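Local coordinates for peptidyl tryptophan dihydroxylase (Pseudomonas putida, PDB 7CTQ), which probably uses its bound FAD to dihydroxylate a tryptophan in a peptide chain, a step essential for making the tryptophylquinone cofactor of quinohemoprotein amine dehydrogenase, at residues Val74-Gly78 with Gln327-Arg331; Glu157-Asn163 with Trp196-Ala202; Val287-Thr291 with Leu366-Val371. The contacts are given in a common frame with arbitrary orientation. Where two conformers were deposited one is given. Residues are numbered along the deposited sequence.

Interaction 1 (Val74-Gly78 with Gln327-Arg331); sequences VHWNG and QEQGR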
loop_
_atom_site.group_PDB
_atom_site.type_symbol
_atom_site.label_atom_id
_atom_site.label_comp_id
_atom_site.label_asym_id
_atom_site.label_seq_id
_atom_site.Cartn_x
_atom_site.Cartn_y
_atom_site.Cartn_z
ATOM N N VAL A 74 -10.360 19.149 -10.025
ATOM C CA VAL A 74 -10.012 19.028 -8.611
ATOM C C VAL A 74 -10.555 20.248 -7.879
ATOM O O VAL A 74 -10.195 21.386 -8.203
ATOM C CB VAL A 74 -8.497 18.883 -8.404
ATOM C CG1 VAL A 74 -8.093 19.440 -7.044
ATOM C CG2 VAL A 74 -8.087 17.417 -8.515
ATOM N N HIS A 75 -11.435 20.008 -6.907
ATOM C CA HIS A 75 -12.040 21.053 -6.088
ATOM C C HIS A 75 -11.585 20.831 -4.649
ATOM O O HIS A 75 -11.958 19.832 -4.021
ATOM C CB HIS A 75 -13.566 21.031 -6.193
ATOM C CG HIS A 75 -14.098 21.576 -7.483
ATOM N ND1 HIS A 75 -13.646 21.153 -8.716
ATOM C CD2 HIS A 75 -15.066 22.491 -7.731
ATOM C CE1 HIS A 75 -14.303 21.796 -9.667
ATOM N NE2 HIS A 75 -15.170 22.612 -9.096
ATOM N N TRP A 76 -10.793 21.767 -4.131
ATOM C CA TRP A 76 -10.098 21.596 -2.861
ATOM C C TRP A 76 -9.560 22.940 -2.406
ATOM O O TRP A 76 -8.934 23.649 -3.199
ATOM C CB TRP A 76 -8.954 20.600 -3.020
ATOM C CG TRP A 76 -8.567 19.860 -1.786
ATOM C CD1 TRP A 76 -7.662 20.250 -0.843
ATOM C CD2 TRP A 76 -9.042 18.572 -1.378
ATOM N NE1 TRP A 76 -7.555 19.290 0.135
ATOM C CE2 TRP A 76 -8.387 18.247 -0.174
ATOM C CE3 TRP A 76 -9.964 17.665 -1.912
ATOM C CZ2 TRP A 76 -8.627 17.059 0.509
ATOM C CZ3 TRP A 76 -10.198 16.487 -1.238
ATOM C CH2 TRP A 76 -9.536 16.191 -0.039
ATOM N N ASN A 77 -9.804 23.302 -1.146
ATOM C CA ASN A 77 -9.297 24.549 -0.570
ATOM C C ASN A 77 -9.805 25.771 -1.329
ATOM O O ASN A 77 -9.106 26.776 -1.450
ATOM C CB ASN A 77 -7.764 24.557 -0.520
ATOM C CG ASN A 77 -7.210 25.582 0.456
ATOM O OD1 ASN A 77 -7.727 25.753 1.558
ATOM N ND2 ASN A 77 -6.131 26.251 0.057
ATOM N N GLY A 78 -11.022 25.693 -1.857
ATOM C CA GLY A 78 -11.591 26.823 -2.564
ATOM C C GLY A 78 -11.053 27.068 -3.958
ATOM O O GLY A 78 -11.321 28.132 -4.526
ATOM N N GLN A 327 -4.152 20.252 3.477
ATOM C CA GLN A 327 -4.217 21.282 2.441
ATOM C C GLN A 327 -5.596 21.931 2.356
ATOM O O GLN A 327 -5.706 23.072 1.890
ATOM C CB GLN A 327 -3.817 20.695 1.087
ATOM C CG GLN A 327 -2.310 20.559 0.932
ATOM C CD GLN A 327 -1.876 20.181 -0.469
ATOM O OE1 GLN A 327 -1.970 19.019 -0.873
ATOM N NE2 GLN A 327 -1.382 21.165 -1.220
ATOM N N GLU A 328 -6.643 21.244 2.804
ATOM C CA GLU A 328 -7.991 21.815 2.844
ATOM C C GLU A 328 -8.104 22.685 4.091
ATOM O O GLU A 328 -8.309 22.186 5.200
ATOM C CB GLU A 328 -9.039 20.707 2.820
ATOM C CG GLU A 328 -10.451 21.184 3.051
ATOM C CD GLU A 328 -10.892 22.238 2.044
ATOM O OE1 GLU A 328 -10.862 23.439 2.375
ATOM O OE2 GLU A 328 -11.261 21.852 0.918
ATOM N N GLN A 329 -7.970 24.001 3.906
ATOM C CA GLN A 329 -7.914 24.951 5.007
ATOM C C GLN A 329 -9.222 25.694 5.236
ATOM O O GLN A 329 -9.301 26.501 6.167
ATOM C CB GLN A 329 -6.790 25.958 4.767
ATOM C CG GLN A 329 -5.513 25.321 4.242
ATOM C CD GLN A 329 -4.393 26.323 4.068
ATOM O OE1 GLN A 329 -3.939 26.932 5.036
ATOM N NE2 GLN A 329 -3.934 26.497 2.828
ATOM N N GLY A 330 -10.246 25.447 4.419
ATOM C CA GLY A 330 -11.519 26.112 4.602
ATOM C C GLY A 330 -12.591 25.233 5.215
ATOM O O GLY A 330 -13.735 25.238 4.754
ATOM N N ARG A 331 -12.246 24.472 6.262
ATOM C CA ARG A 331 -13.184 23.527 6.865
ATOM C C ARG A 331 -13.027 23.474 8.374
ATOM O O ARG A 331 -13.252 22.427 8.987
ATOM C CB ARG A 331 -12.988 22.112 6.315
ATOM C CG ARG A 331 -13.280 21.944 4.841
ATOM C CD ARG A 331 -14.754 22.051 4.512
ATOM N NE ARG A 331 -14.985 21.672 3.121
ATOM C CZ ARG A 331 -15.910 22.222 2.343
ATOM N NH1 ARG A 331 -16.692 23.180 2.819
ATOM N NH2 ARG A 331 -16.050 21.817 1.088
#
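Residues V74-W76 are the end of strand 67-76. The chain then turns at N77 and G78, both with positive phi, before strand 79-83 returns antiparallel to the first. The segment Q327-R331 has no regular helix or strand. The two segments come closest at N77 and E328, whose CA atoms are 4.6 Å apart.

N77 is bonded through both its backbone and its side chain. Its amide N donates to E328 OE2 at 2.9 Å. Its side-chain OD1 accepts from Q329 N, also at 2.9 Å. The bonds run in opposite directions between the turn and the loop. E328 also braces its own loop, because its OE1 accepts from G330 N at 2.9 Å. Its OE2 has a second partner in S178 OG, on strand 173-179, and R331 NH2 bonds to the same hydroxyl.

W76 adds packing. Its NE1 lies 3.4 Å from E328 CB, and E328 OE2 sits over one face of the ring. NE1 makes no hydrogen bond to this loop, but a weak one to F324 O in helix 299-327. The indole also meets W337 of helix 335-341 edge-to-face.

The contact is small, with 257 Å² buried, and lies at the surface, but E328 itself is buried. The chemistry is mainly polar. Two side chains, E328 and N77, each accept a backbone amide of the other segment, and E328 also takes G330 N and S178 OG. Together they join the hairpin turn to the loop that links two helices.

Interaction 2 (Glu157-Asn163 with Trp196-Ala202); sequences ETVSLLN and WQVTLDA. With FAD (flavin-adenine dinucleotide), chain C.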
loop_
_atom_site.group_PDB
_atom_site.type_symbol
_atom_site.label_atom_id
_atom_site.label_comp_id
_atom_site.label_asym_id
_atom_site.label_seq_id
_atom_site.Cartn_x
_atom_site.Cartn_y
_atom_site.Cartn_z
ATOM N N GLU A 157 -12.376 5.717 12.101
ATOM C CA GLU A 157 -13.217 4.800 11.342
ATOM C C GLU A 157 -13.818 5.512 10.134
ATOM O O GLU A 157 -14.432 6.574 10.265
ATOM C CB GLU A 157 -14.326 4.235 12.225
ATOM C CG GLU A 157 -14.843 2.897 11.722
ATOM C CD GLU A 157 -13.769 1.820 11.751
ATOM O OE1 GLU A 157 -12.919 1.829 12.681
ATOM O OE2 GLU A 157 -13.757 0.977 10.827
ATOM N N THR A 158 -13.630 4.925 8.955
ATOM C CA THR A 158 -13.927 5.612 7.704
ATOM C C THR A 158 -14.645 4.664 6.751
ATOM O O THR A 158 -14.281 3.490 6.640
ATOM C CB THR A 158 -12.625 6.128 7.060
ATOM O OG1 THR A 158 -11.894 6.903 8.023
ATOM C CG2 THR A 158 -12.920 7.006 5.878
ATOM N N VAL A 159 -15.655 5.179 6.056
ATOM C CA VAL A 159 -16.424 4.393 5.097
ATOM C C VAL A 159 -16.446 5.128 3.764
ATOM O O VAL A 159 -16.578 6.358 3.711
ATOM C CB VAL A 159 -17.858 4.102 5.607
ATOM C CG1 VAL A 159 -18.698 3.459 4.528
ATOM C CG2 VAL A 159 -17.818 3.165 6.798
ATOM N N SER A 160 -16.280 4.376 2.684
ATOM C CA SER A 160 -16.406 4.916 1.343
ATOM C C SER A 160 -17.674 4.317 0.741
ATOM O O SER A 160 -17.815 3.093 0.685
ATOM C CB SER A 160 -15.163 4.596 0.505
ATOM O OG SER A 160 -14.024 5.302 1.008
ATOM N N LEU A 161 -18.616 5.177 0.365
ATOM C CA LEU A 161 -19.873 4.754 -0.247
ATOM C C LEU A 161 -19.792 4.975 -1.750
ATOM O O LEU A 161 -19.427 6.065 -2.202
ATOM C CB LEU A 161 -21.061 5.529 0.325
ATOM C CG LEU A 161 -21.231 5.579 1.839
ATOM C CD1 LEU A 161 -22.383 6.509 2.174
ATOM C CD2 LEU A 161 -21.465 4.185 2.397
ATOM N N LEU A 162 -20.170 3.959 -2.518
ATOM C CA LEU A 162 -19.937 3.938 -3.952
ATOM C C LEU A 162 -21.254 3.779 -4.714
ATOM O O LEU A 162 -22.085 2.933 -4.366
ATOM C CB LEU A 162 -18.966 2.807 -4.298
ATOM C CG LEU A 162 -19.008 2.354 -5.751
ATOM C CD1 LEU A 162 -18.208 3.316 -6.604
ATOM C CD2 LEU A 162 -18.484 0.943 -5.878
ATOM N N ASN A 163 -21.442 4.597 -5.747
ATOM C CA ASN A 163 -22.519 4.419 -6.716
ATOM C C ASN A 163 -21.907 4.072 -8.065
ATOM O O ASN A 163 -20.929 4.699 -8.489
ATOM C CB ASN A 163 -23.375 5.677 -6.850
ATOM C CG ASN A 163 -24.477 5.768 -5.800
ATOM O OD1 ASN A 163 -24.830 6.860 -5.372
ATOM N ND2 ASN A 163 -25.040 4.626 -5.405
ATOM N N TRP A 196 -18.954 6.852 -8.576
ATOM C CA TRP A 196 -18.938 7.946 -7.610
ATOM C C TRP A 196 -18.766 7.346 -6.226
ATOM O O TRP A 196 -19.477 6.404 -5.855
ATOM C CB TRP A 196 -20.217 8.784 -7.683
ATOM C CG TRP A 196 -20.349 9.902 -6.673
ATOM C CD1 TRP A 196 -19.973 11.205 -6.835
ATOM C CD2 TRP A 196 -20.949 9.817 -5.373
ATOM N NE1 TRP A 196 -20.292 11.937 -5.709
ATOM C CE2 TRP A 196 -20.898 11.104 -4.802
ATOM C CE3 TRP A 196 -21.525 8.774 -4.639
ATOM C CZ2 TRP A 196 -21.396 11.374 -3.530
ATOM C CZ3 TRP A 196 -22.015 9.046 -3.374
ATOM C CH2 TRP A 196 -21.951 10.328 -2.838
ATOM N N GLN A 197 -17.820 7.894 -5.471
ATOM C CA GLN A 197 -17.419 7.307 -4.199
ATOM C C GLN A 197 -17.148 8.434 -3.221
ATOM O O GLN A 197 -16.311 9.303 -3.479
ATOM C CB GLN A 197 -16.194 6.410 -4.381
ATOM C CG GLN A 197 -15.218 6.383 -3.230
ATOM C CD GLN A 197 -13.828 6.015 -3.697
ATOM O OE1 GLN A 197 -13.612 4.926 -4.249
ATOM N NE2 GLN A 197 -12.878 6.932 -3.507
ATOM N N VAL A 198 -17.887 8.443 -2.123
ATOM C CA VAL A 198 -17.766 9.498 -1.133
ATOM C C VAL A 198 -17.193 8.863 0.118
ATOM O O VAL A 198 -17.550 7.735 0.481
ATOM C CB VAL A 198 -19.101 10.214 -0.855
ATOM C CG1 VAL A 198 -20.098 9.287 -0.143
ATOM C CG2 VAL A 198 -18.853 11.483 -0.061
ATOM N N THR A 199 -16.261 9.568 0.738
ATOM C CA THR A 199 -15.532 9.072 1.895
ATOM C C THR A 199 -15.947 9.902 3.097
ATOM O O THR A 199 -15.912 11.138 3.047
ATOM C CB THR A 199 -14.025 9.146 1.642
ATOM O OG1 THR A 199 -13.701 8.240 0.579
ATOM C CG2 THR A 199 -13.234 8.760 2.906
ATOM N N LEU A 200 -16.385 9.221 4.147
ATOM C CA LEU A 200 -17.002 9.871 5.288
ATOM C C LEU A 200 -16.609 9.122 6.546
ATOM O O LEU A 200 -16.143 7.979 6.492
ATOM C CB LEU A 200 -18.536 9.880 5.181
ATOM C CG LEU A 200 -19.190 10.396 3.903
ATOM C CD1 LEU A 200 -20.544 9.732 3.718
ATOM C CD2 LEU A 200 -19.320 11.906 3.984
ATOM N N ASP A 201 -16.834 9.769 7.681
ATOM C CA ASP A 201 -16.759 9.074 8.958
ATOM C C ASP A 201 -17.839 8.002 9.027
ATOM O O ASP A 201 -18.964 8.199 8.558
ATOM C CB ASP A 201 -16.919 10.070 10.102
ATOM C CG ASP A 201 -16.033 9.741 11.283
ATOM O OD1 ASP A 201 -16.358 8.782 12.023
ATOM O OD2 ASP A 201 -15.006 10.428 11.451
ATOM N N ALA A 202 -17.487 6.841 9.589
ATOM C CA ALA A 202 -18.458 5.752 9.675
ATOM C C ALA A 202 -19.636 6.078 10.585
ATOM O O ALA A 202 -20.716 5.506 10.402
ATOM C CB ALA A 202 -17.779 4.467 10.150
HETATM P PA FAD C . -6.544 -6.440 -3.684
HETATM O O1A FAD C . -6.208 -5.575 -4.835
HETATM O O2A FAD C . -7.872 -6.084 -3.030
HETATM O O5B FAD C . -6.427 -7.934 -4.125
HETATM C C5B FAD C . -7.060 -8.991 -3.380
HETATM C C4B FAD C . -7.417 -10.063 -4.375
HETATM O O4B FAD C . -7.843 -11.247 -3.662
HETATM C C3B FAD C . -8.543 -9.716 -5.354
HETATM O O3B FAD C . -8.250 -10.241 -6.646
HETATM C C2B FAD C . -9.773 -10.370 -4.710
HETATM O O2B FAD C . -10.762 -10.769 -5.658
HETATM C C1B FAD C . -9.138 -11.614 -4.088
HETATM N N9A FAD C . -9.846 -12.228 -2.973
HETATM C C8A FAD C . -10.527 -11.631 -1.950
HETATM N N7A FAD C . -11.052 -12.462 -1.084
HETATM C C5A FAD C . -10.717 -13.702 -1.597
HETATM C C6A FAD C . -10.990 -15.017 -1.167
HETATM N N6A FAD C . -11.693 -15.310 -0.074
HETATM N N1A FAD C . -10.501 -16.046 -1.907
HETATM C C2A FAD C . -9.795 -15.764 -3.005
HETATM N N3A FAD C . -9.481 -14.562 -3.504
HETATM C C4A FAD C . -9.968 -13.570 -2.753
HETATM N N1 FAD C . -5.612 2.664 -4.909
HETATM C C2 FAD C . -5.165 3.443 -5.940
HETATM O O2 FAD C . -4.042 3.296 -6.424
HETATM N N3 FAD C . -5.988 4.415 -6.470
HETATM C C4 FAD C . -7.273 4.703 -6.060
HETATM O O4 FAD C . -7.917 5.588 -6.620
HETATM C C4X FAD C . -7.741 3.876 -4.965
HETATM N N5 FAD C . -8.947 4.087 -4.509
HETATM C C5X FAD C . -9.394 3.298 -3.461
HETATM C C6 FAD C . -10.677 3.514 -2.956
HETATM C C7 FAD C . -11.166 2.760 -1.895
HETATM C C7M FAD C . -12.557 3.018 -1.377
HETATM C C8 FAD C . -10.356 1.767 -1.320
HETATM C C8M FAD C . -10.858 0.926 -0.176
HETATM C C9 FAD C . -9.079 1.545 -1.823
HETATM C C9A FAD C . -8.592 2.304 -2.881
HETATM N N10 FAD C . -7.304 2.097 -3.415
HETATM C C10 FAD C . -6.837 2.881 -4.452
HETATM C "C1'" FAD C . -6.407 1.105 -2.818
HETATM C "C2'" FAD C . -6.243 -0.165 -3.638
HETATM O "O2'" FAD C . -7.507 -0.715 -4.007
HETATM C "C3'" FAD C . -5.466 -1.175 -2.797
HETATM O "O3'" FAD C . -4.344 -0.499 -2.239
HETATM C "C4'" FAD C . -4.957 -2.406 -3.539
HETATM O "O4'" FAD C . -5.944 -2.915 -4.441
HETATM C "C5'" FAD C . -4.533 -3.481 -2.566
HETATM O "O5'" FAD C . -3.882 -4.529 -3.299
HETATM P P FAD C . -3.895 -5.999 -2.780
HETATM O O1P FAD C . -3.218 -5.990 -1.401
HETATM O O2P FAD C . -3.328 -6.923 -3.800
HETATM O O3P FAD C . -5.439 -6.292 -2.554
#
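W196, L161 and A202 lose the largest areas in this antiparallel strand pair, which buries 649 Å². The axes of strands 158-163 and 196-201 come within 4.5 Å, at 160°.

W196 stands opposite N163 in a hydrogen-bonded pair. N163 N donates to W196 O at 2.7 Å, and W196 N returns a bond to N163 O at 2.9 Å. N163 OD1 lies 3.9 Å from CE3 of W196, while N163 ND2 donates to E238 O.

L161 pairs with V198 through two backbone bonds, L161 N to V198 O and V198 N to L161 O, each 2.8 Å. Its side chain touches V198 and, diagonally, L200: CD1 of L161 is 4.0 Å from CD1 of L200. V159 and L200 form the next hydrogen-bonded pair.

Just past the last bridge, T158 with D201, A202 N donates a hydrogen bond of 3.1 Å to E157 O. A202 CB packs at 3.6 Å on V159 CG2.

V159, L161, N163, W196, V198 and L200 share one face; S160, L162, Q197 and T199 lie on the other. S160 OG and T199 OG1 share a hydrogen bond of 3.0 Å. S160 and Q197 belong to the FAD pocket: S160 CB is 3.6 Å from the flavin methyl C7M, and Q197 OE1 is 3.5 Å from flavin C6. Q197 OE1 bonds to Y195 OH.

The pair lies inside a larger mixed sheet. Strand 238-243 flanks 158-166, and strand 182-188 flanks 193-201. Helix 208-220 packs on the face of W196, N163 and L200, so this sheet lies between that helix and the flavin.

Interaction 3 (Val287-Thr291 with Leu366-Val371); sequences VVINT and LRDGLV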
loop_
_atom_site.group_PDB
_atom_site.type_symbol
_atom_site.label_atom_id
_atom_site.label_comp_id
_atom_site.label_asym_id
_atom_site.label_seq_id
_atom_site.Cartn_x
_atom_site.Cartn_y
_atom_site.Cartn_z
ATOM N N VAL A 287 12.301 -11.582 -0.205
ATOM C CA VAL A 287 13.515 -11.925 0.528
ATOM C C VAL A 287 13.177 -12.404 1.938
ATOM O O VAL A 287 13.922 -13.208 2.524
ATOM C CB VAL A 287 14.536 -10.767 0.563
ATOM C CG1 VAL A 287 15.244 -10.613 -0.790
ATOM C CG2 VAL A 287 13.870 -9.461 0.979
ATOM N N VAL A 288 12.085 -11.909 2.524
ATOM C CA VAL A 288 11.701 -12.394 3.849
ATOM C C VAL A 288 11.328 -13.871 3.757
ATOM O O VAL A 288 11.808 -14.708 4.535
ATOM C CB VAL A 288 10.559 -11.535 4.432
ATOM C CG1 VAL A 288 9.978 -12.170 5.701
ATOM C CG2 VAL A 288 11.071 -10.100 4.763
ATOM N N ILE A 289 10.499 -14.212 2.767
ATOM C CA ILE A 289 10.135 -15.609 2.506
ATOM C C ILE A 289 11.383 -16.447 2.241
ATOM O O ILE A 289 11.553 -17.541 2.794
ATOM C CB ILE A 289 9.137 -15.666 1.336
ATOM C CG1 ILE A 289 7.877 -14.885 1.713
ATOM C CG2 ILE A 289 8.792 -17.121 0.929
ATOM C CD1 ILE A 289 6.929 -14.619 0.567
ATOM N N ASN A 290 12.277 -15.938 1.390
ATOM C CA ASN A 290 13.515 -16.643 1.077
ATOM C C ASN A 290 14.307 -16.959 2.342
ATOM O O ASN A 290 14.870 -18.057 2.482
ATOM C CB ASN A 290 14.345 -15.799 0.099
ATOM C CG ASN A 290 15.588 -16.508 -0.376
ATOM O OD1 ASN A 290 15.521 -17.628 -0.894
ATOM N ND2 ASN A 290 16.743 -15.863 -0.199
ATOM N N THR A 291 14.333 -16.021 3.293
ATOM C CA THR A 291 14.980 -16.295 4.568
ATOM C C THR A 291 14.204 -17.343 5.354
ATOM O O THR A 291 14.797 -18.267 5.919
ATOM C CB THR A 291 15.128 -15.011 5.382
ATOM O OG1 THR A 291 15.632 -13.966 4.531
ATOM C CG2 THR A 291 16.105 -15.233 6.561
ATOM N N LEU A 366 19.374 -6.589 5.115
ATOM C CA LEU A 366 19.290 -7.435 3.922
ATOM C C LEU A 366 20.672 -7.633 3.320
ATOM O O LEU A 366 21.344 -6.657 2.994
ATOM C CB LEU A 366 18.378 -6.818 2.863
ATOM C CG LEU A 366 16.912 -7.223 2.835
ATOM C CD1 LEU A 366 16.371 -7.269 4.252
ATOM C CD2 LEU A 366 16.075 -6.291 1.959
ATOM N N ARG A 367 21.092 -8.891 3.171
ATOM C CA ARG A 367 22.349 -9.214 2.495
ATOM C C ARG A 367 22.155 -10.482 1.677
ATOM O O ARG A 367 21.716 -11.504 2.215
ATOM C CB ARG A 367 23.507 -9.399 3.486
ATOM C CG ARG A 367 24.847 -9.747 2.807
ATOM C CD ARG A 367 26.027 -9.798 3.796
ATOM N NE ARG A 367 27.328 -9.887 3.120
ATOM C CZ ARG A 367 28.496 -10.031 3.748
ATOM N NH1 ARG A 367 28.536 -10.101 5.072
ATOM N NH2 ARG A 367 29.629 -10.103 3.057
ATOM N N ASP A 368 22.464 -10.401 0.378
ATOM C CA ASP A 368 22.477 -11.568 -0.518
ATOM C C ASP A 368 21.149 -12.323 -0.498
ATOM O O ASP A 368 21.100 -13.562 -0.526
ATOM C CB ASP A 368 23.659 -12.493 -0.185
ATOM C CG ASP A 368 25.021 -11.838 -0.471
ATOM O OD1 ASP A 368 25.110 -11.073 -1.459
ATOM O OD2 ASP A 368 25.997 -12.069 0.290
ATOM N N GLY A 369 20.053 -11.568 -0.456
ATOM C CA GLY A 369 18.728 -12.150 -0.495
ATOM C C GLY A 369 18.230 -12.719 0.815
ATOM O O GLY A 369 17.196 -13.391 0.828
ATOM N N LEU A 370 18.942 -12.506 1.910
ATOM C CA LEU A 370 18.544 -13.058 3.194
ATOM C C LEU A 370 18.571 -11.971 4.257
ATOM O O LEU A 370 19.431 -11.084 4.237
ATOM C CB LEU A 370 19.470 -14.191 3.632
ATOM C CG LEU A 370 19.567 -15.445 2.751
ATOM C CD1 LEU A 370 20.868 -16.210 3.070
ATOM C CD2 LEU A 370 18.357 -16.323 2.957
ATOM N N VAL A 371 17.637 -12.061 5.201
ATOM C CA VAL A 371 17.663 -11.175 6.358
ATOM C C VAL A 371 18.739 -11.686 7.300
ATOM O O VAL A 371 18.718 -12.845 7.725
ATOM C CB VAL A 371 16.291 -11.103 7.048
ATOM C CG1 VAL A 371 16.357 -10.229 8.330
ATOM C CG2 VAL A 371 15.250 -10.559 6.084
#
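L366 is the last but one residue of strand 359-367. Its CD2 lies 4.0 Å from CG2 of V287, one turn before T291 on helix 285-294. R367 and D368 follow. They carry the chain through the turn without touching the helix segment. A type I' turn spans R367 to L370, closed by R367 N to L370 O and L370 N to R367 O, both 3.0 Å.

G369 is where the turn meets the helix. Its phi is +80°, as the I' turn requires. Its carbonyl O accepts from N290 ND2 at 2.7 Å. An ideal CB on G369 would be only 3.5 Å from that ND2, so the site is tight. The other atom of the N290 amide, OD1, bonds to Y29 OH.

L370 starts the return strand. Its CD2 lies 3.6 Å from N290 ND2, and its CA is 3.3 Å from T291 OG1.

V371 N donates to T291 OG1 at 2.8 Å. That hydroxyl donates in turn to V287 O at 2.7 Å, inside the helix. T291 therefore relays between the strand backbone and a helix carbonyl. The side chain of V371 packs loosely on V288, with their CG2 atoms 4.4 Å apart. L301 and F305 of helix 299-327 also touch V371.

The hydrogen bonds from N290 and V371 hold the contact, with V287 on L366 and V288 on V371 as apolar contacts. The arrangement is a beta hairpin of strands 359-367 and 370-378 with a two-residue type I' turn, D368-G369, docked on the side of helix 285-294.

How the interactions relate
Interactions 1 and 2 reach the same mixed sheet, and all four of their segments fall in the part of the chain related to tryptophan halogenases. Their centres are 18 Å apart, and their nearest atoms about 9 Å. Along the chain, interaction 2 is nested inside the loop that interaction 1 closes. Interaction 2 meets the isoalloxazine directly, whereas the side chain of W76 in interaction 1 is about 12 Å from FAD. Interaction 3 is on the opposite side of the chain's centre, its centre 44 Å from that of interaction 1 and 39 Å from that of interaction 2. Helix 299-327 leads toward the loop of interaction 1, and its F305 touches V371.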